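Local coordinates for protein NAD nucleotidase (Haemophilus influenzae, PDB 3ZTV) that degrades NAD to adenosine and nicotinamide riboside in the periplasm, acting as both a pyrophosphatase on NAD(P) and a 5'-nucleotidase, at residues Gly419-Asn424 and Glu547-Phe552; Glu475-Pro480 and Arg486-Glu491. One frame throughout, in Å; residues are numbered along the deposited sequence.

Overall arrangement
Both contacts belong to the C-terminal part of the chain, which holds the adenosine, and they lie well apart: their centres are 33 Å from one another and their nearest atoms about 17 Å. Contact 1 is buried and joins two distant pieces of chain, 419-424 and 547-552. Contact 2, the hairpin of 475-480 and 486-491, is nested within the loop that contact 1 closes and sits further out, its centre 35 Å from that of the chain against 20 Å. Neither touches the nucleoside. In contact 1 the Phe549 side chain lies about 13 Å from the bound adenosine; in contact 2 that of Glu478 is about 12 Å from the side chain of Arg373, a probable substrate-binding residue.

Contact 1: residues Gly419-Asn424 and Glu547-Phe552; sequences GNVTFN and ESFIKF
Ile550 packs against the ring of Phe423, and beside this pair Val421 meets Phe549. In the first pair, Ile550 CG2 lies 3.8 Å from Phe423 CE2 and about as far from CD2, while the end of the other branch, Ile550 CD1, reaches 3.9 Å from Phe423 CD2. Both branches of Ile550 thus come to the CD2-CE2 side of the ring, from the same side of its plane. Phe423 swings its CG away from its own carbonyl carbon (chi1 -62°), which carries the ring over to helix 545-555. Here the edge strand 419-422 of a three-stranded mixed sheet runs straight into helix 423-429, with Thr422 as the N-cap, so strand and helix each contribute one side chain to the contact. Val421 sends CG1 out opposite its backbone N (chi1 179°), to 4.1 Å from Phe549 CE1. In both pairs the side chains cross at about a right angle. Phe549 also makes edge-to-face contacts with Phe390 and Phe429, and Phe423 touches Leu80 and Thr79. Polar groups of the helix are engaged elsewhere: the Glu547 carboxylate hydrogen-bonds to Tyr427 OH through OE2 and to Thr79 OG1 through OE1, and Lys551 forms a salt bridge with Glu398.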
loop_
_atom_site.group_PDB
_atom_site.type_symbol
_atom_site.label_atom_id
_atom_site.label_comp_id
_atom_site.label_asym_id
_atom_site.label_seq_id
_atom_site.Cartn_x
_atom_site.Cartn_y
_atom_site.Cartn_z
ATOM N N GLY A 419 -42.007 -27.803 -5.396
ATOM C CA GLY A 419 -42.719 -27.572 -4.155
ATOM C C GLY A 419 -41.956 -26.663 -3.214
ATOM O O GLY A 419 -40.988 -26.009 -3.606
ATOM N N ASN A 420 -42.397 -26.631 -1.962
ATOM C CA ASN A 420 -41.761 -25.803 -0.948
ATOM C C ASN A 420 -40.400 -26.341 -0.523
ATOM O O ASN A 420 -40.213 -27.550 -0.386
ATOM C CB ASN A 420 -42.664 -25.676 0.277
ATOM C CG ASN A 420 -44.041 -25.129 -0.062
ATOM O OD1 ASN A 420 -45.063 -25.649 0.398
ATOM N ND2 ASN A 420 -44.077 -24.073 -0.865
ATOM N N VAL A 421 -39.450 -25.430 -0.325
ATOM C CA VAL A 421 -38.133 -25.769 0.209
ATOM C C VAL A 421 -37.933 -25.024 1.521
ATOM O O VAL A 421 -37.985 -23.792 1.550
ATOM C CB VAL A 421 -36.998 -25.371 -0.761
ATOM C CG1 VAL A 421 -35.640 -25.717 -0.163
ATOM C CG2 VAL A 421 -37.179 -26.055 -2.102
ATOM N N THR A 422 -37.706 -25.764 2.603
ATOM C CA THR A 422 -37.452 -25.164 3.911
ATOM C C THR A 422 -35.947 -25.127 4.201
ATOM O O THR A 422 -35.152 -25.726 3.481
ATOM C CB THR A 422 -38.153 -25.965 5.031
ATOM O OG1 THR A 422 -37.494 -27.222 5.201
ATOM C CG2 THR A 422 -39.631 -26.201 4.684
ATOM N N PHE A 423 -35.569 -24.434 5.271
ATOM C CA PHE A 423 -34.174 -24.429 5.700
ATOM C C PHE A 423 -33.691 -25.844 5.997
ATOM O O PHE A 423 -32.592 -26.226 5.606
ATOM C CB PHE A 423 -33.984 -23.528 6.921
ATOM C CG PHE A 423 -34.308 -22.084 6.661
ATOM C CD1 PHE A 423 -35.611 -21.628 6.807
ATOM C CD2 PHE A 423 -33.325 -21.183 6.256
ATOM C CE1 PHE A 423 -35.939 -20.301 6.568
ATOM C CE2 PHE A 423 -33.642 -19.854 6.013
ATOM C CZ PHE A 423 -34.948 -19.407 6.166
ATOM N N ASN A 424 -34.522 -26.636 6.678
ATOM C CA ASN A 424 -34.172 -28.024 6.979
ATOM C C ASN A 424 -33.928 -28.816 5.711
ATOM O O ASN A 424 -33.027 -29.653 5.651
ATOM C CB ASN A 424 -35.284 -28.721 7.766
ATOM C CG ASN A 424 -35.309 -28.334 9.222
ATOM O OD1 ASN A 424 -34.267 -28.130 9.843
ATOM N ND2 ASN A 424 -36.504 -28.252 9.787
ATOM N N GLU A 547 -25.878 -23.913 3.378
ATOM C CA GLU A 547 -26.109 -22.477 3.487
ATOM C C GLU A 547 -26.076 -21.781 2.118
ATOM O O GLU A 547 -26.819 -20.830 1.890
ATOM C CB GLU A 547 -25.127 -21.834 4.476
ATOM C CG GLU A 547 -25.303 -22.329 5.918
ATOM C CD GLU A 547 -26.626 -21.909 6.541
ATOM O OE1 GLU A 547 -27.247 -20.953 6.044
ATOM O OE2 GLU A 547 -27.044 -22.536 7.543
ATOM N N SER A 548 -25.244 -22.273 1.205
ATOM C CA SER A 548 -25.247 -21.758 -0.168
ATOM C C SER A 548 -26.596 -22.017 -0.840
ATOM O O SER A 548 -27.148 -21.154 -1.534
ATOM C CB SER A 548 -24.138 -22.419 -0.986
ATOM O OG SER A 548 -22.858 -22.079 -0.489
ATOM N N PHE A 549 -27.135 -23.211 -0.617
ATOM C CA PHE A 549 -28.431 -23.565 -1.170
ATOM C C PHE A 549 -29.516 -22.649 -0.625
ATOM O O PHE A 549 -30.354 -22.159 -1.376
ATOM C CB PHE A 549 -28.768 -25.028 -0.900
ATOM C CG PHE A 549 -29.873 -25.549 -1.773
ATOM C CD1 PHE A 549 -31.187 -25.197 -1.528
ATOM C CD2 PHE A 549 -29.590 -26.341 -2.872
ATOM C CE1 PHE A 549 -32.203 -25.654 -2.340
ATOM C CE2 PHE A 549 -30.607 -26.801 -3.688
ATOM C CZ PHE A 549 -31.914 -26.452 -3.419
ATOM N N ILE A 550 -29.491 -22.400 0.682
ATOM C CA ILE A 550 -30.429 -21.462 1.295
ATOM C C ILE A 550 -30.337 -20.051 0.680
ATOM O O ILE A 550 -31.358 -19.437 0.365
ATOM C CB ILE A 550 -30.241 -21.411 2.825
ATOM C CG1 ILE A 550 -30.762 -22.701 3.455
ATOM C CG2 ILE A 550 -30.934 -20.201 3.422
ATOM C CD1 ILE A 550 -30.206 -22.955 4.845
ATOM N N LYS A 551 -29.121 -19.538 0.501
ATOM C CA LYS A 551 -28.958 -18.230 -0.146
ATOM C C LYS A 551 -29.563 -18.205 -1.549
ATOM O O LYS A 551 -30.181 -17.219 -1.961
ATOM C CB LYS A 551 -27.484 -17.854 -0.257
ATOM C CG LYS A 551 -26.792 -17.571 1.048
ATOM C CD LYS A 551 -25.395 -17.043 0.769
ATOM C CE LYS A 551 -24.588 -16.925 2.044
ATOM N NZ LYS A 551 -23.227 -16.378 1.775
ATOM N N PHE A 552 -29.350 -19.278 -2.300
ATOM C CA PHE A 552 -29.865 -19.360 -3.661
ATOM C C PHE A 552 -31.388 -19.260 -3.678
ATOM O O PHE A 552 -31.961 -18.524 -4.483
ATOM C CB PHE A 552 -29.381 -20.644 -4.341
ATOM C CG PHE A 552 -29.779 -20.756 -5.787
ATOM C CD1 PHE A 552 -30.995 -21.314 -6.137
ATOM C CD2 PHE A 552 -28.935 -20.312 -6.793
ATOM C CE1 PHE A 552 -31.374 -21.421 -7.462
ATOM C CE2 PHE A 552 -29.304 -20.422 -8.123
ATOM C CZ PHE A 552 -30.526 -20.979 -8.455
#

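Contact 2: residues Glu475-Pro480 and Arg486-Glu491; sequences EANETP and RLVSVE
Glu475 faces both Val488 and Ser489, and the backbone bonds follow from that. Glu475 N donates to Ser489 O at 3.0 Å, while Glu475 O takes the N-H of Val488 N at 2.8 Å. A weak second bond runs from Ser489 N to Glu475 O at 3.3 Å. Further along, Asn477 N donates to Arg486 O, again at 2.8 Å. That same carbonyl also receives a CA-H contact from Ala476.

Arg486 supplies the polar side-chain contact. Its chain runs extended from CG to NE (chi3 174°) alongside Pro480, and Arg486 NE gives a hydrogen bond of 2.9 Å to Glu478 O. The carbonyl oxygen lies near the guanidinium plane, yet NE stands above the carbonyl plane. A water bridges Glu478 O and Arg486 NH2, so two donors grip this oxygen; NH1 hydrogen-bonds to Gln455 OE1. Pro480 CG lies over one face of the guanidinium, offset toward its rim, 3.7 Å from Arg486 CZ.

Among aliphatic contacts, Val488 CB rests 3.9 Å from Glu475 CG. On the opposite face from Glu475 and Ser489, Ala476 CB lies 4.3 Å from Leu487 CD2, and Ala476 also touches Met454 of helix 443-460. The whole is an antiparallel beta hairpin interrupted by a classic beta bulge at Val488 and Ser489.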
loop_
_atom_site.group_PDB
_atom_site.type_symbol
_atom_site.label_atom_id
_atom_site.label_comp_id
_atom_site.label_asym_id
_atom_site.label_seq_id
_atom_site.Cartn_x
_atom_site.Cartn_y
_atom_site.Cartn_z
ATOM N N GLU A 475 -19.386 -30.776 -23.810
ATOM C CA GLU A 475 -19.809 -31.993 -24.482
ATOM C C GLU A 475 -18.650 -32.971 -24.403
ATOM O O GLU A 475 -17.482 -32.583 -24.502
ATOM C CB GLU A 475 -20.167 -31.726 -25.951
ATOM C CG GLU A 475 -20.562 -32.992 -26.720
ATOM C CD GLU A 475 -21.096 -32.725 -28.119
ATOM O OE1 GLU A 475 -21.361 -31.552 -28.462
ATOM O OE2 GLU A 475 -21.250 -33.710 -28.875
ATOM N N ALA A 476 -18.980 -34.242 -24.211
ATOM C CA ALA A 476 -17.961 -35.277 -24.097
ATOM C C ALA A 476 -18.481 -36.596 -24.656
ATOM O O ALA A 476 -19.690 -36.819 -24.710
ATOM C CB ALA A 476 -17.536 -35.449 -22.637
ATOM N N ASN A 477 -17.557 -37.457 -25.074
ATOM C CA ASN A 477 -17.895 -38.805 -25.526
ATOM C C ASN A 477 -17.495 -39.827 -24.472
ATOM O O ASN A 477 -16.456 -39.680 -23.830
ATOM C CB ASN A 477 -17.154 -39.148 -26.820
ATOM C CG ASN A 477 -17.551 -38.265 -27.982
ATOM O OD1 ASN A 477 -18.713 -37.884 -28.122
ATOM N ND2 ASN A 477 -16.578 -37.927 -28.823
ATOM N N GLU A 478 -18.293 -40.877 -24.309
ATOM C CA GLU A 478 -17.922 -41.941 -23.383
ATOM C C GLU A 478 -16.627 -42.617 -23.821
ATOM O O GLU A 478 -15.784 -42.962 -22.994
ATOM C CB GLU A 478 -19.037 -42.980 -23.258
ATOM C CG GLU A 478 -18.697 -44.118 -22.303
ATOM C CD GLU A 478 -19.902 -44.951 -21.917
ATOM O OE1 GLU A 478 -20.990 -44.747 -22.494
ATOM O OE2 GLU A 478 -19.758 -45.815 -21.024
ATOM N N THR A 479 -16.480 -42.804 -25.128
ATOM C CA THR A 479 -15.293 -43.436 -25.691
ATOM C C THR A 479 -14.197 -42.406 -25.956
ATOM O O THR A 479 -14.391 -41.490 -26.750
ATOM C CB THR A 479 -15.635 -44.143 -27.022
ATOM O OG1 THR A 479 -16.666 -45.117 -26.804
ATOM C CG2 THR A 479 -14.403 -44.821 -27.605
ATOM N N PRO A 480 -13.038 -42.546 -25.292
ATOM C CA PRO A 480 -11.939 -41.602 -25.522
ATOM C C PRO A 480 -11.450 -41.651 -26.967
ATOM O O PRO A 480 -11.543 -42.702 -27.606
ATOM C CB PRO A 480 -10.839 -42.103 -24.579
ATOM C CG PRO A 480 -11.558 -42.893 -23.538
ATOM C CD PRO A 480 -12.710 -43.535 -24.253
ATOM N N ARG A 486 -11.838 -37.427 -23.751
ATOM C CA ARG A 486 -13.283 -37.538 -23.930
ATOM C C ARG A 486 -13.951 -36.202 -24.282
ATOM O O ARG A 486 -15.036 -36.186 -24.862
ATOM C CB ARG A 486 -13.944 -38.131 -22.678
ATOM C CG ARG A 486 -13.564 -39.572 -22.371
ATOM C CD ARG A 486 -14.436 -40.141 -21.254
ATOM N NE ARG A 486 -14.184 -41.565 -21.027
ATOM C CZ ARG A 486 -13.196 -42.044 -20.275
ATOM N NH1 ARG A 486 -12.352 -41.220 -19.665
ATOM N NH2 ARG A 486 -13.052 -43.357 -20.131
ATOM N N LEU A 487 -13.323 -35.088 -23.921
ATOM C CA LEU A 487 -13.939 -33.786 -24.166
ATOM C C LEU A 487 -14.047 -33.447 -25.649
ATOM O O LEU A 487 -13.107 -33.656 -26.417
ATOM C CB LEU A 487 -13.201 -32.671 -23.421
ATOM C CG LEU A 487 -13.437 -32.607 -21.906
ATOM C CD1 LEU A 487 -12.487 -31.606 -21.272
ATOM C CD2 LEU A 487 -14.879 -32.250 -21.589
ATOM N N VAL A 488 -15.205 -32.912 -26.024
ATOM C CA VAL A 488 -15.481 -32.485 -27.394
ATOM C C VAL A 488 -15.463 -30.960 -27.485
ATOM O O VAL A 488 -14.873 -30.388 -28.400
ATOM C CB VAL A 488 -16.846 -33.021 -27.877
ATOM C CG1 VAL A 488 -17.235 -32.412 -29.221
ATOM C CG2 VAL A 488 -16.806 -34.537 -27.969
ATOM N N SER A 489 -16.109 -30.306 -26.522
ATOM C CA SER A 489 -16.136 -28.850 -26.468
ATOM C C SER A 489 -16.297 -28.389 -25.021
ATOM O O SER A 489 -16.935 -29.072 -24.221
ATOM C CB SER A 489 -17.293 -28.317 -27.321
ATOM O OG SER A 489 -18.551 -28.656 -26.767
ATOM N N VAL A 490 -15.725 -27.229 -24.699
ATOM C CA VAL A 490 -15.885 -26.625 -23.374
ATOM C C VAL A 490 -16.075 -25.122 -23.524
ATOM O O VAL A 490 -15.280 -24.455 -24.188
ATOM C CB VAL A 490 -14.674 -26.892 -22.461
ATOM C CG1 VAL A 490 -14.896 -26.260 -21.093
ATOM C CG2 VAL A 490 -14.418 -28.384 -22.328
ATOM N N GLU A 491 -17.148 -24.608 -22.929
ATOM C CA GLU A 491 -17.434 -23.183 -22.931
ATOM C C GLU A 491 -17.532 -22.657 -21.509
ATOM O O GLU A 491 -17.963 -23.369 -20.593
ATOM C CB GLU A 491 -18.745 -22.896 -23.658
ATOM C CG GLU A 491 -18.784 -23.334 -25.111
ATOM C CD GLU A 491 -20.197 -23.353 -25.642
ATOM O OE1 GLU A 491 -20.650 -22.301 -26.141
ATOM O OE2 GLU A 491 -20.859 -24.406 -25.534
HETATM O O HOH W 1 -15.032 -45.120 -21.286
#